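PDB 3V68: DUF2666 domain-containing protein from Pyrococcus furiosus, which is of unknown function but probably binds double-stranded DNA. Local coordinates for residues K91-K94 / K95-V98; A164-L167 / A168-E172; V237-S241 / K242-K246. All coordinates share one frame; numbering follows the deposited sequence.

Contact 1 (K91-K94 / K95-V98)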
# COMPACT_ATOMS: atom_id res chain seq x y z
N LYS A 91 22.36 -5.55 10.08
CA LYS A 91 21.23 -5.92 10.94
C LYS A 91 20.11 -4.88 10.92
O LYS A 91 18.93 -5.22 10.82
CB LYS A 91 21.71 -6.17 12.37
CG LYS A 91 20.61 -6.57 13.35
CD LYS A 91 21.18 -6.91 14.72
CE LYS A 91 20.06 -7.15 15.73
NZ LYS A 91 20.56 -7.72 17.01
N LYS A 92 20.51 -3.61 11.02
CA LYS A 92 19.57 -2.49 11.06
C LYS A 92 18.83 -2.32 9.73
O LYS A 92 17.60 -2.20 9.71
CB LYS A 92 20.33 -1.20 11.43
CG LYS A 92 19.51 -0.18 12.19
CD LYS A 92 20.38 0.64 13.14
CE LYS A 92 20.54 -0.02 14.51
NZ LYS A 92 21.63 -1.04 14.57
N LEU A 93 19.58 -2.33 8.63
CA LEU A 93 18.99 -2.18 7.30
C LEU A 93 18.13 -3.38 6.91
O LEU A 93 17.09 -3.22 6.27
CB LEU A 93 20.08 -1.91 6.24
CG LEU A 93 20.91 -0.62 6.33
CD1 LEU A 93 21.95 -0.60 5.22
CD2 LEU A 93 20.04 0.64 6.26
N LYS A 94 18.56 -4.58 7.31
CA LYS A 94 17.80 -5.80 7.04
C LYS A 94 16.40 -5.74 7.67
O LYS A 94 15.41 -6.11 7.04
CB LYS A 94 18.56 -7.04 7.51
CG LYS A 94 17.90 -8.35 7.11
CD LYS A 94 18.73 -9.55 7.54
CE LYS A 94 18.08 -10.84 7.09
NZ LYS A 94 18.95 -12.02 7.34
N LYS A 95 16.34 -5.26 8.91
CA LYS A 95 15.07 -5.11 9.63
C LYS A 95 14.10 -4.21 8.84
O LYS A 95 12.92 -4.53 8.73
CB LYS A 95 15.30 -4.55 11.04
CG LYS A 95 14.07 -4.59 11.94
CD LYS A 95 14.35 -4.09 13.35
CE LYS A 95 13.08 -4.13 14.20
NZ LYS A 95 13.25 -3.51 15.56
N LEU A 96 14.62 -3.11 8.30
CA LEU A 96 13.82 -2.18 7.50
C LEU A 96 13.23 -2.86 6.27
O LEU A 96 12.04 -2.68 5.96
CB LEU A 96 14.65 -0.97 7.09
CG LEU A 96 15.13 -0.02 8.19
CD1 LEU A 96 16.10 0.98 7.60
CD2 LEU A 96 13.96 0.69 8.87
N LEU A 97 14.06 -3.65 5.59
CA LEU A 97 13.64 -4.34 4.37
C LEU A 97 12.70 -5.51 4.63
O LEU A 97 11.78 -5.76 3.84
CB LEU A 97 14.86 -4.78 3.55
CG LEU A 97 15.72 -3.66 2.96
CD1 LEU A 97 17.06 -4.21 2.48
CD2 LEU A 97 14.99 -2.94 1.82
N VAL A 98 12.92 -6.22 5.74
CA VAL A 98 12.01 -7.29 6.16
C VAL A 98 10.59 -6.76 6.38
O VAL A 98 9.62 -7.40 5.96
CB VAL A 98 12.54 -8.05 7.42
CG1 VAL A 98 11.45 -8.91 8.05
CG2 VAL A 98 13.73 -8.92 7.05

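Contact 2 (A164-L167 / A168-E172)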
# COMPACT_ATOMS: atom_id res chain seq x y z
N ALA A 164 10.48 2.29 -6.14
CA ALA A 164 9.67 1.65 -5.11
C ALA A 164 9.30 2.64 -4.00
O ALA A 164 8.16 2.66 -3.55
CB ALA A 164 10.39 0.45 -4.52
N ARG A 165 10.28 3.43 -3.56
CA ARG A 165 10.07 4.41 -2.49
C ARG A 165 9.02 5.45 -2.89
O ARG A 165 8.12 5.76 -2.11
CB ARG A 165 11.37 5.11 -2.11
CG ARG A 165 11.26 5.96 -0.85
CD ARG A 165 12.36 7.01 -0.74
NE ARG A 165 12.55 7.76 -1.97
CZ ARG A 165 11.78 8.76 -2.39
NH1 ARG A 165 10.73 9.16 -1.68
NH2 ARG A 165 12.06 9.37 -3.53
N LEU A 166 9.17 5.99 -4.10
CA LEU A 166 8.25 7.00 -4.61
C LEU A 166 6.84 6.44 -4.74
O LEU A 166 5.87 7.10 -4.36
CB LEU A 166 8.72 7.58 -5.95
CG LEU A 166 7.94 8.81 -6.43
CD1 LEU A 166 8.14 9.99 -5.49
CD2 LEU A 166 8.32 9.17 -7.86
N LEU A 167 6.74 5.23 -5.28
CA LEU A 167 5.44 4.57 -5.40
C LEU A 167 4.79 4.35 -4.03
O LEU A 167 3.59 4.58 -3.86
CB LEU A 167 5.58 3.24 -6.15
CG LEU A 167 5.93 3.32 -7.64
CD1 LEU A 167 6.25 1.93 -8.15
CD2 LEU A 167 4.79 3.94 -8.45
N ALA A 168 5.59 3.93 -3.05
CA ALA A 168 5.10 3.75 -1.68
C ALA A 168 4.64 5.08 -1.07
O ALA A 168 3.62 5.12 -0.37
CB ALA A 168 6.18 3.10 -0.81
N SER A 169 5.39 6.14 -1.33
CA SER A 169 5.05 7.49 -0.87
C SER A 169 3.74 7.98 -1.48
O SER A 169 2.92 8.58 -0.80
CB SER A 169 6.18 8.47 -1.18
OG SER A 169 5.96 9.71 -0.54
N ILE A 170 3.56 7.72 -2.78
CA ILE A 170 2.31 8.08 -3.46
C ILE A 170 1.14 7.30 -2.86
O ILE A 170 0.07 7.86 -2.62
CB ILE A 170 2.42 7.84 -4.98
CG1 ILE A 170 3.35 8.89 -5.60
CG2 ILE A 170 1.03 7.90 -5.65
CD1 ILE A 170 3.84 8.55 -6.99
N ASN A 171 1.36 6.01 -2.58
CA ASN A 171 0.33 5.21 -1.95
C ASN A 171 -0.07 5.79 -0.60
O ASN A 171 -1.25 5.86 -0.27
CB ASN A 171 0.80 3.76 -1.78
CG ASN A 171 -0.26 2.87 -1.19
OD1 ASN A 171 -0.06 2.25 -0.13
ND2 ASN A 171 -1.39 2.78 -1.86
N GLU A 172 0.92 6.23 0.17
CA GLU A 172 0.67 6.83 1.48
C GLU A 172 -0.18 8.09 1.37
O GLU A 172 -1.09 8.29 2.16
CB GLU A 172 1.98 7.10 2.21
CG GLU A 172 2.59 5.83 2.77
CD GLU A 172 4.06 5.96 3.10
OE1 GLU A 172 4.69 6.94 2.67
OE2 GLU A 172 4.57 5.05 3.79

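Contact 3 (V237-S241 / K242-K246)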
# COMPACT_ATOMS: atom_id res chain seq x y z
N VAL A 237 -0.54 -3.36 5.21
CA VAL A 237 -0.82 -3.66 3.80
C VAL A 237 -0.37 -2.53 2.88
O VAL A 237 -0.48 -2.64 1.65
CB VAL A 237 -2.31 -4.01 3.54
CG1 VAL A 237 -2.66 -5.37 4.16
CG2 VAL A 237 -3.24 -2.90 4.04
N ASP A 238 0.11 -1.45 3.48
CA ASP A 238 0.71 -0.33 2.74
C ASP A 238 2.21 -0.31 3.05
O ASP A 238 2.59 -0.23 4.22
CB ASP A 238 0.03 1.00 3.12
CG ASP A 238 -1.48 0.99 2.86
OD1 ASP A 238 -1.90 0.55 1.77
OD2 ASP A 238 -2.25 1.43 3.75
N VAL A 239 3.04 -0.41 2.02
CA VAL A 239 4.51 -0.40 2.17
C VAL A 239 4.98 0.91 2.83
O VAL A 239 4.65 1.99 2.34
CB VAL A 239 5.23 -0.61 0.81
CG1 VAL A 239 6.73 -0.36 0.95
CG2 VAL A 239 4.96 -2.01 0.26
N PRO A 240 5.73 0.82 3.95
CA PRO A 240 6.22 2.03 4.59
C PRO A 240 7.37 2.67 3.81
O PRO A 240 8.49 2.13 3.78
CB PRO A 240 6.66 1.55 5.97
CG PRO A 240 7.02 0.12 5.77
CD PRO A 240 6.09 -0.40 4.70
N SER A 241 7.09 3.80 3.16
CA SER A 241 8.09 4.45 2.31
C SER A 241 9.32 4.87 3.12
O SER A 241 10.43 4.85 2.60
CB SER A 241 7.50 5.67 1.59
OG SER A 241 7.27 6.73 2.50
N LYS A 242 9.10 5.23 4.38
CA LYS A 242 10.20 5.68 5.24
C LYS A 242 11.28 4.61 5.40
O LYS A 242 12.46 4.94 5.52
CB LYS A 242 9.70 6.20 6.60
CG LYS A 242 9.10 5.18 7.56
CD LYS A 242 8.74 5.85 8.88
CE LYS A 242 8.42 4.85 9.98
NZ LYS A 242 8.24 5.54 11.29
N ASN A 243 10.89 3.33 5.39
CA ASN A 243 11.87 2.24 5.47
C ASN A 243 12.82 2.26 4.28
O ASN A 243 14.03 2.06 4.44
CB ASN A 243 11.18 0.88 5.57
CG ASN A 243 10.47 0.68 6.90
OD1 ASN A 243 9.90 1.61 7.47
ND2 ASN A 243 10.47 -0.56 7.39
N LEU A 244 12.27 2.52 3.10
CA LEU A 244 13.06 2.56 1.88
C LEU A 244 13.90 3.83 1.81
O LEU A 244 15.03 3.81 1.33
CB LEU A 244 12.15 2.41 0.65
CG LEU A 244 11.38 1.08 0.55
CD1 LEU A 244 10.34 1.14 -0.58
CD2 LEU A 244 12.32 -0.11 0.37
N GLU A 245 13.33 4.93 2.32
CA GLU A 245 14.03 6.21 2.45
C GLU A 245 15.27 6.05 3.32
O GLU A 245 16.36 6.47 2.93
CB GLU A 245 13.07 7.25 3.06
CG GLU A 245 13.56 8.70 3.03
CD GLU A 245 12.55 9.66 3.66
OE1 GLU A 245 11.33 9.36 3.65
OE2 GLU A 245 12.98 10.72 4.16
N LYS A 246 15.09 5.42 4.48
CA LYS A 246 16.19 5.20 5.43
C LYS A 246 17.27 4.27 4.87
O LYS A 246 18.46 4.48 5.12
CB LYS A 246 15.67 4.70 6.78
CG LYS A 246 16.73 4.56 7.89
CD LYS A 246 17.35 5.90 8.27
CE LYS A 246 18.57 5.69 9.16
NZ LYS A 246 19.21 6.98 9.53

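Contact 1 (K91-K94 / K95-V98)
The first turns of helix 91-110 bring Leu93 against Leu96 and Lys94 against Val98. Successive i to i+4 bonds run up the turn: Lys95 N reaches Lys91 O at 3.2 Å, the bond from Leu96 N to Lys92 O is weak, and Val98 N closes on Lys94 O at 2.8 Å, with an N-H...O angle of 162°. On the apolar flank the side chains of Leu93 and Leu96 meet obliquely through one methyl each, CD2 of Leu93 lying 4.2 Å from CD1 of Leu96. The CG of Leu96 stands anti to its carbonyl carbon (chi1 -66°) and is thereby laid back along the preceding turn, 3.6 Å from Lys92 O. Leu97 does likewise over Leu93 O, with CG at 3.6 Å. On another flank, Val98 CG2 rests 3.3 Å from Lys94 O, and the extended chain of Lys94 passes this methyl with its CG at 4.2 Å. Tyr247 of helix 241-248 touches both Leu93 and Leu97, whereas Lys91, Lys92 and Lys95 are exposed. Upstream, Asp90 OD2 accepts a hydrogen bond from Leu93 N, consistent with an N-cap. Leucines on one side and lysines on the other are typical of the start of an amphipathic surface helix.

Contact 2 (A164-L167 / A168-E172)
Leu166 and Ile170, one turn apart on helix 160-181, slant across each other, the branch point of the leucine facing the end of the isoleucine: Leu166 CG lies 4.1 Å from Ile170 CD1. The leucine's CG is turned anti to its backbone N (chi1 -170°), while Ile170 CG1 is anti to its own carbonyl carbon (chi1 -71°) and folds back over the earlier turn, 3.3 Å from Leu166 O. That same oxygen accepts the N-H of Ile170 at 2.9 Å, so the isoleucine shields the carbonyl that its own amide binds. Both side chains press on Ile137 of strand 136-143, and Leu167 reaches Ile137 as well as Val40 of helix 26-43. Ala168 presents only its CB, 3.4 Å from Ala164 O. Ser169 CB sits 3.5 Å from both Arg165 O and Leu166 O. The hydroxyl of Ser169 is hydrogen-bonded to Lys150 NZ, and Arg165 forms a salt bridge through NE with Asp162, just upstream. The i to i+4 bonds, such as Asn171 N to Leu167 O at 2.9 Å, pair the peptide groups of a mostly buried stretch, to which the side chains add apolar contact while the polar ends of Ser169 and Arg165 are taken up by charged partners.

Contact 3 (V237-S241 / K242-K246)
Ser241, Pro240 and Lys242 give most surface to this contact where the chain enters helix 241-248, and the proline ring lies obliquely against Asn243. Its CB and CG face the amide, with Asn243 OD1 3.6 Å from Pro240 CB and Asn243 CG 3.7 Å from Pro240 CG. The Asn243 N-H also reaches Pro240 O at 3.1 Å, a bent bond (137°) whose donor stands above the carbonyl plane. Ser241 O receives Glu245 N at 2.9 Å, and Leu244 N only weakly. The hydroxyl of Ser241 lies between its backbone N and carbonyl carbon (chi1 71°) and is hydrogen-bonded to Glu172 OE1 of helix 160-181. Lys242 stays near the backbone by its CB, 3.7 Å from Ser241 C, and its extended chain runs outward. Val239 CG1 meets Leu244 CD1 at 4.2 Å, the two side chains nearly perpendicular. Asn243 ND2 is hydrogen-bonded to Glu99 OE1 and Leu96 O of helix 91-110; an alanine here would probably leave both oxygens without this donor and open a gap beside the proline ring. The Pro240 carbonyl taking an i+3 bond and the Ser241 carbonyl the first i+4 bond are typical of a loop-to-helix junction.

Along the chain the three contacts come in series: contact 1 on helix 91-110, in the first DUF2666 region, then contact 2 on helix 160-181 and contact 3 at the start of helix 241-248, both in the second. Contact 3 is the bridge. Its centre lies about 8 Å from that of contact 2 and about 11 Å from that of contact 1, whereas contacts 1 and 2 are about 18 Å apart between centres and do not touch. Leu96 CD1 packs on Lys246 CG at 3.6 Å, and Asn171 faces Asp238. The C-terminal helix thus packs between helices from both DUF2666 regions, so the two halves of the chain meet there.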